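Long-range contacts in Di-haem cytochrome c peroxidase family protein (Burkholderia thailandensis E264, PDB 6NX0), which carries two c-type haems, reaches an unusually stable bis-Fe(IV) state and probably acts as a peroxidase and in electron transfer: residues A[372-377]-A[454-459]; A[390-395]-A[447-451]. All blocks are in the same frame, centred on the assembly; numbering follows the deposited sequence.

Following the chain from its N terminus, the loop after strand 367-368 comes first: its residues 372-377 pass along heme c #2 and form one half of interaction 1. Helix 390-399 follows, and its first residues supply one side of interaction 2. About fifty residues later helix 444-455 closes the inner loop at 447-451, and segment 454-459, which starts on the same helix, closes the outer one, so the shorter loop lies wholly within the longer. The contacts also touch directly: L454 packs on V394 and L390, and L390 on V375 and A376. Together they tie the haem-side loop to two helices of the C-terminal cytochrome c region.

Interaction 1 of 2, residues A[372-377]-A[454-459]; sequences LRNVAI and LRTLTD. With HEC (heme c), chain C.
With CG anti to its carbonyl carbon (chi1 -63°) and its amide rotated about the CB-CG bond, N374 brings both ends of the amide to D459, whose own CG also lies beside its backbone N. N374 OD1 accepts the backbone N of D459 at 2.7 Å, with the donor tilted 30° from the carbonyl plane. On the other end, N374 ND2 donates to OD2 of D459 at 3.0 Å, meeting the anti lone pair of that oxygen almost within the amide plane. Amide and carboxylate planes stand 31° apart. A third bond, from the backbone N of N374 to L457 O (3.1 Å), approaches that carbonyl from above its plane.

Two turns present these groups: a type II turn from L372 to V375, with N374 at its left-handed corner, and a type I turn from R455 to T458. One water receives a bond from R373 NH1 and donates to L457 O; another joins A376 N to L454 O and also bonds T458 OG1. R373 forms a salt bridge with D273 and bonds S317 O, while S269 and Y165 also bind the D459 carboxylate.

Nearer the haem the contact turns apolar. L372 CD1 lies 3.9 Å from L454 CD2, while L372 CD2 reaches the porphyrin at C3A, 3.6 Å away, and V375 CG1 packs on L454 CB.

The contact thus lines the pocket of heme c #2 with aliphatic side chains and secures the wall behind them with polar bonds. Two-ended pairing fixes the rotation of the N374 amide, and the ND2 hydrogen bond, together with those made by S269 and Y165, probably favours a charged carboxylate on buried D459.

Interaction 2 of 2, residues A[390-395]-A[447-451]; sequences LRDAVA and VDDLV
R391, V451 and V447 carry this crossing of helices 390-399 and 444-455; the axes of the two short segments come within 9.5 Å, at an angle of 123°. The side chain of R391 starts with CG anti to the backbone N (chi1 -167°) and runs extended to NE, across V451 and V447. V451 CG2 sits against its root, 3.8 Å from R391 CA. Farther out, V447 CG1 lies over the centre of one guanidinium face, 3.6 Å from R391 CZ. The edge of the same group is used by D448: OD1 accepts NE at 2.8 Å and NH1 at 3.1 Å, the second bond being less straight. Both nitrogens hold this one oxygen in the guanidinium plane, although the carboxylate is turned 63° from it.

V394 points toward segment 447-451 and packs against three of its side chains. Its CG1 meets V447 CG1 at 3.9 Å and L450 CB at 4.0 Å, and its CG2 lies against V451 CG2. L390, which also touches the haem, lies alongside V451 with its chain pointing the other way, CD2 to CG1.

D444 forms a second salt bridge with R391 NH1, and the guanidinium is therefore paired with two carboxylates of helix 444-455, which probably stabilise its positive charge. V447 over one face of the guanidinium and D448 at its edge together fix its orientation, closing the partly exposed margin of an aliphatic interface beside heme c #2.

Interaction 1 of 2, residues A[372-377]-A[454-459]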
ATOM      1  N   LEU A 372      -2.409   6.615  -4.570  1.00 10.30           N
ATOM      2  CA  LEU A 372      -1.915   6.614  -5.942  1.00  8.22           C
ATOM      3  C   LEU A 372      -0.744   7.566  -6.169  1.00  9.38           C
ATOM      4  O   LEU A 372      -0.289   7.700  -7.314  1.00  9.88           O
ATOM      5  CB  LEU A 372      -3.066   6.950  -6.910  1.00  9.19           C
ATOM      6  CG  LEU A 372      -4.244   5.967  -6.841  1.00 10.03           C
ATOM      7  CD1 LEU A 372      -5.309   6.321  -7.870  1.00 11.61           C
ATOM      8  CD2 LEU A 372      -3.765   4.545  -7.051  1.00 12.99           C
ATOM      9  N   ARG A 373      -0.250   8.246  -5.136  1.00  9.92           N
ATOM     10  CA  ARG A 373       0.928   9.081  -5.342  1.00 10.09           C
ATOM     11  C   ARG A 373       2.101   8.205  -5.755  1.00  9.97           C
ATOM     12  O   ARG A 373       2.323   7.131  -5.197  1.00 10.37           O
ATOM     13  CB  ARG A 373       1.261   9.880  -4.088  1.00 10.88           C
ATOM     14  CG  ARG A 373       0.207  10.969  -3.835  1.00  9.86           C
ATOM     15  CD  ARG A 373       0.334  11.627  -2.500  1.00 10.66           C
ATOM     16  NE  ARG A 373      -0.477  12.850  -2.393  1.00 11.89           N
ATOM     17  CZ  ARG A 373      -0.086  14.044  -2.814  1.00 14.59           C
ATOM     18  NH1 ARG A 373       1.087  14.184  -3.427  1.00 13.75           N
ATOM     19  NH2 ARG A 373      -0.881  15.094  -2.666  1.00 15.09           N
ATOM     20  N   ASN A 374       2.835   8.678  -6.761  1.00  9.53           N
ATOM     21  CA  ASN A 374       3.977   7.999  -7.379  1.00  8.92           C
ATOM     22  C   ASN A 374       3.612   6.692  -8.057  1.00  9.60           C
ATOM     23  O   ASN A 374       4.506   5.898  -8.382  1.00  9.84           O
ATOM     24  CB  ASN A 374       5.109   7.803  -6.379  1.00  9.39           C
ATOM     25  CG  ASN A 374       5.636   9.118  -5.910  1.00 10.01           C
ATOM     26  OD1 ASN A 374       6.240   9.859  -6.710  1.00 10.14           O
ATOM     27  ND2 ASN A 374       5.400   9.447  -4.651  1.00 11.68           N
ATOM     28  N   VAL A 375       2.330   6.477  -8.365  1.00 10.76           N
ATOM     29  CA  VAL A 375       1.934   5.218  -9.007  1.00  8.04           C
ATOM     30  C   VAL A 375       2.627   5.034 -10.348  1.00  9.39           C
ATOM     31  O   VAL A 375       2.959   3.908 -10.735  1.00  9.79           O
ATOM     32  CB  VAL A 375       0.393   5.145  -9.125  1.00  7.81           C
ATOM     33  CG1 VAL A 375      -0.145   6.173 -10.108  1.00 10.26           C
ATOM     34  CG2 VAL A 375      -0.061   3.706  -9.474  1.00 10.91           C
ATOM     35  N   ALA A 376       2.907   6.132 -11.064  1.00  8.80           N
ATOM     36  CA  ALA A 376       3.378   6.006 -12.438  1.00  8.91           C
ATOM     37  C   ALA A 376       4.839   5.569 -12.561  1.00 10.99           C
ATOM     38  O   ALA A 376       5.307   5.363 -13.687  1.00 10.69           O
ATOM     39  CB  ALA A 376       3.177   7.340 -13.159  1.00  9.27           C
ATOM     40  N   ILE A 377       5.571   5.403 -11.453  1.00  9.78           N
ATOM     41  CA  ILE A 377       6.953   4.924 -11.488  1.00  7.69           C
ATOM     42  C   ILE A 377       7.069   3.480 -11.041  1.00  9.17           C
ATOM     43  O   ILE A 377       8.187   2.933 -11.026  1.00 10.67           O
ATOM     44  CB  ILE A 377       7.900   5.814 -10.653  1.00  9.00           C
ATOM     45  CG1 ILE A 377       7.645   5.687  -9.144  1.00  9.32           C
ATOM     46  CG2 ILE A 377       7.813   7.267 -11.096  1.00  9.42           C
ATOM     47  CD1 ILE A 377       8.591   6.483  -8.287  1.00 10.13           C
ATOM     48  N   LEU A 454      -2.893  10.676 -13.533  1.00 12.29           N
ATOM     49  CA  LEU A 454      -2.138   9.954 -12.503  1.00 11.56           C
ATOM     50  C   LEU A 454      -0.654  10.277 -12.566  1.00 10.22           C
ATOM     51  O   LEU A 454       0.038  10.240 -11.544  1.00  9.10           O
ATOM     52  CB  LEU A 454      -2.364   8.455 -12.640  1.00  9.76           C
ATOM     53  CG  LEU A 454      -3.807   8.015 -12.327  1.00 11.79           C
ATOM     54  CD1 LEU A 454      -3.944   6.501 -12.553  1.00 14.23           C
ATOM     55  CD2 LEU A 454      -4.208   8.422 -10.905  1.00 14.86           C
ATOM     56  N   ARG A 455      -0.145  10.588 -13.753  1.00 11.69           N
ATOM     57  CA  ARG A 455       1.266  10.929 -13.867  1.00 10.91           C
ATOM     58  C   ARG A 455       1.602  12.263 -13.199  1.00 11.46           C
ATOM     59  O   ARG A 455       2.769  12.505 -12.878  1.00 12.90           O
ATOM     60  CB  ARG A 455       1.648  10.921 -15.355  1.00  9.71           C
ATOM     61  CG  ARG A 455       1.609   9.552 -16.000  1.00 11.48           C
ATOM     62  CD  ARG A 455       1.585   9.643 -17.554  1.00 13.99           C
ATOM     63  NE  ARG A 455       2.762  10.353 -18.067  1.00 15.53           N
ATOM     64  CZ  ARG A 455       3.948   9.790 -18.294  1.00 15.67           C
ATOM     65  NH1 ARG A 455       4.133   8.499 -18.067  1.00 11.12           N
ATOM     66  NH2 ARG A 455       4.957  10.544 -18.747  1.00 16.68           N
ATOM     67  N   THR A 456       0.614  13.126 -12.931  1.00  9.88           N
ATOM     68  CA  THR A 456       0.880  14.360 -12.192  1.00 10.55           C
ATOM     69  C   THR A 456       1.129  14.128 -10.705  1.00 11.30           C
ATOM     70  O   THR A 456       1.519  15.066  -9.996  1.00 12.95           O
ATOM     71  CB  THR A 456      -0.272  15.376 -12.335  1.00 12.08           C
ATOM     72  OG1 THR A 456      -1.405  15.002 -11.517  1.00 12.53           O
ATOM     73  CG2 THR A 456      -0.685  15.570 -13.798  1.00 12.16           C
ATOM     74  N   LEU A 457       0.909  12.911 -10.212  1.00 12.75           N
ATOM     75  CA  LEU A 457       1.056  12.620  -8.794  1.00 12.05           C
ATOM     76  C   LEU A 457       2.455  12.118  -8.435  1.00 11.88           C
ATOM     77  O   LEU A 457       2.683  11.683  -7.305  1.00 11.71           O
ATOM     78  CB  LEU A 457       0.019  11.580  -8.361  1.00 11.20           C
ATOM     79  CG  LEU A 457      -1.413  11.805  -8.828  1.00 11.25           C
ATOM     80  CD1 LEU A 457      -2.339  10.744  -8.257  1.00 13.32           C
ATOM     81  CD2 LEU A 457      -1.885  13.192  -8.432  1.00 12.56           C
ATOM     82  N   THR A 458       3.388  12.161  -9.369  1.00 10.94           N
ATOM     83  CA  THR A 458       4.758  11.744  -9.101  1.00 10.69           C
ATOM     84  C   THR A 458       5.552  12.862  -8.432  1.00 13.19           C
ATOM     85  O   THR A 458       5.588  13.996  -8.923  1.00 11.99           O
ATOM     86  CB  THR A 458       5.410  11.345 -10.415  1.00 10.76           C
ATOM     87  OG1 THR A 458       4.634  10.307 -11.022  1.00 10.88           O
ATOM     88  CG2 THR A 458       6.827  10.888 -10.210  1.00 11.82           C
ATOM     89  N   ASP A 459       6.192  12.538  -7.311  1.00 10.69           N
ATOM     90  CA  ASP A 459       7.038  13.498  -6.628  1.00 10.94           C
ATOM     91  C   ASP A 459       8.202  13.896  -7.528  1.00 12.70           C
ATOM     92  O   ASP A 459       8.647  13.133  -8.392  1.00 12.44           O
ATOM     93  CB  ASP A 459       7.495  12.921  -5.288  1.00 12.59           C
ATOM     94  CG  ASP A 459       6.497  13.178  -4.203  1.00 16.67           C
ATOM     95  OD1 ASP A 459       6.349  14.350  -3.804  1.00 16.79           O
ATOM     96  OD2 ASP A 459       5.831  12.236  -3.752  1.00 12.87           O
TER
HETATM   97 FE   HEC C 602      -8.476   1.802  -7.727  1.00 10.03          FE
HETATM   98  CHA HEC C 602      -5.808  -0.184  -6.901  1.00  9.89           C
HETATM   99  CHB HEC C 602      -6.581   3.369 -10.124  1.00 10.47           C
HETATM  100  CHC HEC C 602     -11.281   3.312  -9.000  1.00 10.16           C
HETATM  101  CHD HEC C 602     -10.306   0.556  -5.130  1.00 11.21           C
HETATM  102  NA  HEC C 602      -6.548   1.663  -8.344  1.00  9.04           N
HETATM  103  C1A HEC C 602      -5.604   0.797  -7.824  1.00  9.81           C
HETATM  104  C2A HEC C 602      -4.411   0.948  -8.616  1.00  9.29           C
HETATM  105  C3A HEC C 602      -4.594   1.995  -9.430  1.00 10.87           C
HETATM  106  C4A HEC C 602      -5.948   2.465  -9.283  1.00  9.90           C
HETATM  107  CMA HEC C 602      -3.651   2.495 -10.521  1.00 10.31           C
HETATM  108  CAA HEC C 602      -3.080   0.204  -8.362  1.00 11.11           C
HETATM  109  CBA HEC C 602      -2.206   0.962  -7.378  1.00  9.30           C
HETATM  110  CGA HEC C 602      -0.935   0.256  -6.967  1.00 11.77           C
HETATM  111  O1A HEC C 602      -0.290   0.801  -6.021  1.00 18.26           O
HETATM  112  O2A HEC C 602      -0.709  -0.931  -7.332  1.00 11.29           O
HETATM  113  NB  HEC C 602      -8.867   3.097  -9.224  1.00  9.08           N
HETATM  114  C1B HEC C 602      -7.914   3.670 -10.071  1.00  9.66           C
HETATM  115  C2B HEC C 602      -8.601   4.557 -10.992  1.00 10.33           C
HETATM  116  C3B HEC C 602      -9.908   4.502 -10.744  1.00  9.38           C
HETATM  117  C4B HEC C 602     -10.087   3.621  -9.598  1.00 10.81           C
HETATM  118  CMB HEC C 602      -7.874   5.443 -12.037  1.00 10.66           C
HETATM  119  CAB HEC C 602     -11.078   5.158 -11.521  1.00  9.62           C
HETATM  120  CBB HEC C 602     -11.090   4.674 -12.989  1.00  9.69           C
HETATM  121  NC  HEC C 602     -10.398   1.977  -7.135  1.00  8.16           N
HETATM  122  C1C HEC C 602     -11.412   2.590  -7.846  1.00 10.00           C
HETATM  123  C2C HEC C 602     -12.633   2.391  -7.116  1.00 11.15           C
HETATM  124  C3C HEC C 602     -12.353   1.715  -5.995  1.00 11.90           C
HETATM  125  C4C HEC C 602     -10.943   1.404  -5.999  1.00 11.45           C
HETATM  126  CMC HEC C 602     -13.969   3.004  -7.591  1.00 11.96           C
HETATM  127  CAC HEC C 602     -13.281   1.489  -4.791  1.00 12.13           C
HETATM  128  CBC HEC C 602     -14.473   0.625  -5.255  1.00 12.63           C
HETATM  129  ND  HEC C 602      -8.090   0.478  -6.257  1.00  9.15           N
HETATM  130  C1D HEC C 602      -9.022   0.096  -5.286  1.00 10.19           C
HETATM  131  C2D HEC C 602      -8.484  -1.024  -4.572  1.00 11.42           C
HETATM  132  C3D HEC C 602      -7.159  -1.318  -5.161  1.00 10.60           C
HETATM  133  C4D HEC C 602      -6.950  -0.315  -6.169  1.00 11.10           C
HETATM  134  CMD HEC C 602      -9.130  -1.798  -3.427  1.00 11.05           C
HETATM  135  CAD HEC C 602      -6.208  -2.454  -4.764  1.00 10.05           C
HETATM  136  CBD HEC C 602      -6.625  -3.699  -5.521  1.00  9.15           C
HETATM  137  CGD HEC C 602      -5.541  -4.746  -5.490  1.00  9.16           C
HETATM  138  O1D HEC C 602      -4.403  -4.426  -5.066  1.00  9.81           O
HETATM  139  O2D HEC C 602      -5.780  -5.852  -6.058  1.00 10.00           O
HETATM  140  O   HOH W   1       3.073  12.682  -4.787  1.00 12.50           O
HETATM  141  O   HOH W   2       2.257   8.986 -10.264  1.00 10.83           O

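Interaction 2 of 2, residues A[390-395]-A[447-451]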
ATOM      1  N   LEU A 390       0.757   0.972 -16.132  1.00 11.75           N
ATOM      2  CA  LEU A 390      -0.262   1.764 -15.468  1.00  9.38           C
ATOM      3  C   LEU A 390      -1.531   1.825 -16.303  1.00 10.97           C
ATOM      4  O   LEU A 390      -2.642   1.764 -15.766  1.00 10.63           O
ATOM      5  CB  LEU A 390       0.269   3.165 -15.194  1.00 10.31           C
ATOM      6  CG  LEU A 390      -0.739   4.147 -14.584  1.00  9.36           C
ATOM      7  CD1 LEU A 390      -1.297   3.589 -13.244  1.00 11.41           C
ATOM      8  CD2 LEU A 390      -0.132   5.509 -14.398  1.00 11.79           C
ATOM      9  N   ARG A 391      -1.397   1.925 -17.632  1.00 10.77           N
ATOM     10  CA  ARG A 391      -2.599   2.022 -18.451  1.00 11.03           C
ATOM     11  C   ARG A 391      -3.470   0.779 -18.318  1.00 10.45           C
ATOM     12  O   ARG A 391      -4.702   0.890 -18.304  1.00 11.13           O
ATOM     13  CB  ARG A 391      -2.256   2.282 -19.916  1.00 13.98           C
ATOM     14  CG  ARG A 391      -3.528   2.705 -20.702  1.00 13.32           C
ATOM     15  CD  ARG A 391      -3.339   2.793 -22.190  1.00 16.53           C
ATOM     16  NE  ARG A 391      -4.548   3.356 -22.806  1.00 14.89           N
ATOM     17  CZ  ARG A 391      -5.645   2.652 -23.081  1.00 16.29           C
ATOM     18  NH1 ARG A 391      -6.695   3.263 -23.636  1.00 14.51           N
ATOM     19  NH2 ARG A 391      -5.709   1.352 -22.816  1.00 16.27           N
ATOM     20  N   ASP A 392      -2.863  -0.408 -18.193  1.00 11.21           N
ATOM     21  CA  ASP A 392      -3.651  -1.625 -18.034  1.00 14.07           C
ATOM     22  C   ASP A 392      -4.404  -1.613 -16.712  1.00 13.14           C
ATOM     23  O   ASP A 392      -5.560  -2.044 -16.652  1.00 13.59           O
ATOM     24  CB  ASP A 392      -2.759  -2.874 -18.120  1.00 12.56           C
ATOM     25  CG  ASP A 392      -2.468  -3.306 -19.546  1.00 22.92           C
ATOM     26  OD1 ASP A 392      -2.989  -2.687 -20.503  1.00 23.61           O
ATOM     27  OD2 ASP A 392      -1.702  -4.274 -19.702  1.00 25.66           O
ATOM     28  N   ALA A 393      -3.771  -1.106 -15.652  1.00 10.53           N
ATOM     29  CA  ALA A 393      -4.437  -1.004 -14.352  1.00 12.02           C
ATOM     30  C   ALA A 393      -5.668  -0.120 -14.432  1.00 14.61           C
ATOM     31  O   ALA A 393      -6.693  -0.429 -13.814  1.00 13.95           O
ATOM     32  CB  ALA A 393      -3.478  -0.470 -13.299  1.00 12.77           C
ATOM     33  N   VAL A 394      -5.579   0.989 -15.176  1.00 12.34           N
ATOM     34  CA  VAL A 394      -6.721   1.886 -15.328  1.00 10.77           C
ATOM     35  C   VAL A 394      -7.775   1.268 -16.247  1.00 11.96           C
ATOM     36  O   VAL A 394      -8.982   1.298 -15.956  1.00 13.60           O
ATOM     37  CB  VAL A 394      -6.233   3.246 -15.857  1.00 11.00           C
ATOM     38  CG1 VAL A 394      -7.412   4.178 -16.170  1.00 12.83           C
ATOM     39  CG2 VAL A 394      -5.272   3.904 -14.878  1.00 13.70           C
ATOM     40  N   ALA A 395      -7.342   0.703 -17.382  1.00 11.73           N
ATOM     41  CA  ALA A 395      -8.271   0.111 -18.341  1.00 11.03           C
ATOM     42  C   ALA A 395      -9.070  -1.037 -17.727  1.00 14.43           C
ATOM     43  O   ALA A 395     -10.218  -1.272 -18.111  1.00 14.51           O
ATOM     44  CB  ALA A 395      -7.500  -0.377 -19.569  1.00 14.86           C
ATOM     45  N   VAL A 447      -9.507   6.795 -20.881  1.00 13.42           N
ATOM     46  CA  VAL A 447      -8.490   6.043 -20.143  1.00 13.91           C
ATOM     47  C   VAL A 447      -7.139   6.724 -20.283  1.00 12.84           C
ATOM     48  O   VAL A 447      -6.399   6.879 -19.299  1.00 12.38           O
ATOM     49  CB  VAL A 447      -8.463   4.592 -20.639  1.00 14.16           C
ATOM     50  CG1 VAL A 447      -7.258   3.839 -20.070  1.00 12.40           C
ATOM     51  CG2 VAL A 447      -9.747   3.885 -20.257  1.00 13.69           C
ATOM     52  N   ASP A 448      -6.787   7.142 -21.512  1.00 12.17           N
ATOM     53  CA  ASP A 448      -5.536   7.871 -21.713  1.00 15.10           C
ATOM     54  C   ASP A 448      -5.467   9.123 -20.831  1.00 12.43           C
ATOM     55  O   ASP A 448      -4.414   9.458 -20.274  1.00 13.02           O
ATOM     56  CB  ASP A 448      -5.377   8.282 -23.180  1.00 14.67           C
ATOM     57  CG  ASP A 448      -5.350   7.101 -24.167  1.00 22.01           C
ATOM     58  OD1 ASP A 448      -5.117   5.932 -23.792  1.00 21.38           O
ATOM     59  OD2 ASP A 448      -5.562   7.366 -25.376  1.00 22.96           O
ATOM     60  N   ASP A 449      -6.579   9.863 -20.728  1.00 12.51           N
ATOM     61  CA  ASP A 449      -6.591  11.087 -19.941  1.00 11.80           C
ATOM     62  C   ASP A 449      -6.432  10.806 -18.447  1.00 11.34           C
ATOM     63  O   ASP A 449      -5.738  11.552 -17.749  1.00 12.04           O
ATOM     64  CB  ASP A 449      -7.881  11.853 -20.218  1.00 11.84           C
ATOM     65  CG  ASP A 449      -7.950  12.419 -21.639  1.00 19.27           C
ATOM     66  OD1 ASP A 449      -6.923  12.400 -22.359  1.00 16.61           O
ATOM     67  OD2 ASP A 449      -9.055  12.883 -22.032  1.00 19.40           O
ATOM     68  N   LEU A 450      -7.056   9.725 -17.951  1.00 11.67           N
ATOM     69  CA  LEU A 450      -6.862   9.315 -16.564  1.00 11.62           C
ATOM     70  C   LEU A 450      -5.400   8.989 -16.280  1.00 10.68           C
ATOM     71  O   LEU A 450      -4.855   9.417 -15.254  1.00 11.51           O
ATOM     72  CB  LEU A 450      -7.746   8.116 -16.245  1.00 10.76           C
ATOM     73  CG  LEU A 450      -9.226   8.436 -15.980  1.00 13.40           C
ATOM     74  CD1 LEU A 450     -10.080   7.170 -16.060  1.00 13.50           C
ATOM     75  CD2 LEU A 450      -9.394   9.107 -14.656  1.00 12.97           C
ATOM     76  N   VAL A 451      -4.744   8.258 -17.186  1.00 11.78           N
ATOM     77  CA  VAL A 451      -3.306   8.009 -17.030  1.00 12.89           C
ATOM     78  C   VAL A 451      -2.528   9.320 -16.974  1.00 10.91           C
ATOM     79  O   VAL A 451      -1.656   9.504 -16.119  1.00 10.47           O
ATOM     80  CB  VAL A 451      -2.803   7.100 -18.159  1.00 10.84           C
ATOM     81  CG1 VAL A 451      -1.268   7.008 -18.150  1.00 13.28           C
ATOM     82  CG2 VAL A 451      -3.441   5.739 -18.073  1.00 12.74           C
TER